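Local structure of N-acetyl-beta-D glucosaminidase (Rhizomucor miehei CAU432, 4ZM6) at the interface of chains A and B. The protein hydrolyses terminal N-acetyl-beta-D-glucosamine residues as a family 3 glycoside hydrolase and acetylates glucosamine from acetyl-CoA through a GCN5-related acetyltransferase region. Residues are numbered along the deposited sequence; one frame, centred on the assembly and turned at random. Chains: chain A/B, N-acetyl-beta-D glucosaminidase.

The interface of chains A and B. Residues chain A 257-260; chain B 542, 545, 548, 588, 592.
The methylenes of A:Arg258 and B:Arg588 meet at the small apolar centre, CD to CD at 4.0 Å, with the two side chains crossing at a slant. Beside them the CG methylene of A:Arg257 lies 4.1 Å from CA of B:Gly592. The patch joins the C-terminal end of helix 251-258, in the glycosidase part of chain A, to strands 540-543 and 585-588, the start of helix 546-561 and nearby loops in the acetyltransferase region of chain B; a two-fold twin exists with the chains exchanged, although the structure alone does not show that this dimer forms in solution. Outward, B:Arg588 runs extended from CG to NE and lays one guanidinium face, near its rim, under the carbonyl oxygens of A:Arg257 and A:Arg258. NH1 of B:Arg588 donates a hydrogen bond to the carbonyl O of B:Gly592, which lies in the guanidinium plane at 3.0 Å and helps to fix the rotation of the group. On one flank A:Arg258, bent at chi2 (120°), turns its NE to the syn lone pair of OD2 in the B:Asp542 carboxylate, a salt bridge of 2.8 Å. The two flat groups are 26° apart, and NH2 adds a weak bond to OD1. The carboxylate also pairs loosely with NE of B:Arg588, and may so ease the repulsion between the two arginines. On the other flank NH2 of B:Arg545 donates to the carbonyl O of A:Arg258 at 2.7 Å, from above the carbonyl plane; the positive charges of B:Arg545 and B:Arg588 here would probably be favourable to the helix dipole. The carbonyl O of A:Phe259 sits over the centre of the B:Arg545 guanidinium. At the rim, B:Asp548 steadies this arginine: its OD2 takes NE of B:Arg545 on the anti lone pair, 2.9 Å away and nearly straight at 173°.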
loop_
_atom_site.group_PDB
_atom_site.type_symbol
_atom_site.label_atom_id
_atom_site.label_comp_id
_atom_site.label_asym_id
_atom_site.label_seq_id
_atom_site.Cartn_x
_atom_site.Cartn_y
_atom_site.Cartn_z
ATOM N N ARG A 257 3.504 -20.604 9.355
ATOM C CA ARG A 257 2.099 -20.738 8.970
ATOM C C ARG A 257 1.513 -19.439 8.397
ATOM O O ARG A 257 1.254 -19.363 7.198
ATOM C CB ARG A 257 1.265 -21.270 10.146
ATOM C CG ARG A 257 -0.237 -21.306 9.888
ATOM C CD ARG A 257 -0.936 -22.510 10.517
ATOM N NE ARG A 257 -0.451 -22.827 11.864
ATOM C CZ ARG A 257 0.106 -23.982 12.236
ATOM N NH1 ARG A 257 0.267 -24.987 11.375
ATOM N NH2 ARG A 257 0.505 -24.140 13.495
ATOM N N ARG A 258 1.314 -18.427 9.240
ATOM C CA ARG A 258 0.712 -17.153 8.811
ATOM C C ARG A 258 1.410 -16.552 7.583
ATOM O O ARG A 258 0.785 -16.385 6.537
ATOM C CB ARG A 258 0.715 -16.140 9.963
ATOM C CG ARG A 258 0.501 -14.685 9.551
ATOM C CD ARG A 258 -0.728 -14.069 10.198
ATOM N NE ARG A 258 -1.028 -12.735 9.668
ATOM C CZ ARG A 258 -0.360 -11.616 9.964
ATOM N NH1 ARG A 258 0.684 -11.631 10.785
ATOM N NH2 ARG A 258 -0.740 -10.467 9.424
ATOM N N PHE A 259 2.693 -16.221 7.716
ATOM C CA PHE A 259 3.441 -15.606 6.620
ATOM C C PHE A 259 3.785 -16.581 5.496
ATOM O O PHE A 259 4.070 -16.151 4.380
ATOM C CB PHE A 259 4.710 -14.920 7.133
ATOM C CG PHE A 259 4.449 -13.599 7.804
ATOM C CD1 PHE A 259 3.887 -12.542 7.091
ATOM C CD2 PHE A 259 4.758 -13.406 9.145
ATOM C CE1 PHE A 259 3.637 -11.326 7.702
ATOM C CE2 PHE A 259 4.511 -12.190 9.760
ATOM C CZ PHE A 259 3.949 -11.151 9.040
ATOM N N GLY A 260 3.760 -17.881 5.778
ATOM C CA GLY A 260 3.991 -18.889 4.746
ATOM C C GLY A 260 5.420 -18.921 4.243
ATOM O O GLY A 260 5.654 -19.222 3.077
ATOM N N ASP B 542 -5.703 -11.708 5.899
ATOM C CA ASP B 542 -4.638 -11.619 4.884
ATOM C C ASP B 542 -5.156 -11.979 3.491
ATOM O O ASP B 542 -6.222 -12.575 3.338
ATOM C CB ASP B 542 -3.486 -12.577 5.217
ATOM C CG ASP B 542 -2.670 -12.130 6.407
ATOM O OD1 ASP B 542 -2.173 -10.983 6.391
ATOM O OD2 ASP B 542 -2.514 -12.938 7.351
ATOM N N ARG B 545 -3.493 -16.964 -0.326
ATOM C CA ARG B 545 -2.374 -17.560 -1.060
ATOM C C ARG B 545 -2.737 -18.987 -1.453
ATOM O O ARG B 545 -2.760 -19.877 -0.602
ATOM C CB ARG B 545 -1.118 -17.582 -0.193
ATOM C CG ARG B 545 -0.686 -16.225 0.322
ATOM C CD ARG B 545 0.699 -16.307 0.945
ATOM N NE ARG B 545 0.733 -17.221 2.087
ATOM C CZ ARG B 545 0.434 -16.890 3.344
ATOM N NH1 ARG B 545 0.074 -15.650 3.658
ATOM N NH2 ARG B 545 0.498 -17.811 4.302
ATOM N N ASP B 548 -0.686 -22.164 -0.409
ATOM C CA ASP B 548 -0.685 -22.563 1.004
ATOM C C ASP B 548 -2.069 -22.903 1.564
ATOM O O ASP B 548 -2.200 -23.815 2.377
ATOM C CB ASP B 548 -0.079 -21.443 1.858
ATOM C CG ASP B 548 1.333 -21.081 1.438
ATOM O OD1 ASP B 548 2.038 -21.960 0.902
ATOM O OD2 ASP B 548 1.742 -19.920 1.650
ATOM N N ARG B 588 -7.496 -15.564 9.787
ATOM C CA ARG B 588 -6.774 -16.453 10.690
ATOM C C ARG B 588 -7.018 -16.041 12.134
ATOM O O ARG B 588 -7.392 -14.899 12.399
ATOM C CB ARG B 588 -5.274 -16.403 10.402
ATOM C CG ARG B 588 -4.885 -16.861 9.009
ATOM C CD ARG B 588 -3.396 -16.669 8.764
ATOM N NE ARG B 588 -3.039 -16.725 7.342
ATOM C CZ ARG B 588 -2.827 -17.840 6.639
ATOM N NH1 ARG B 588 -2.935 -19.043 7.197
ATOM N NH2 ARG B 588 -2.503 -17.748 5.354
ATOM N N GLY B 592 -2.471 -18.333 13.401
ATOM C CA GLY B 592 -2.350 -18.465 11.948
ATOM C C GLY B 592 -3.245 -19.518 11.310
ATOM O O GLY B 592 -3.133 -19.783 10.112
#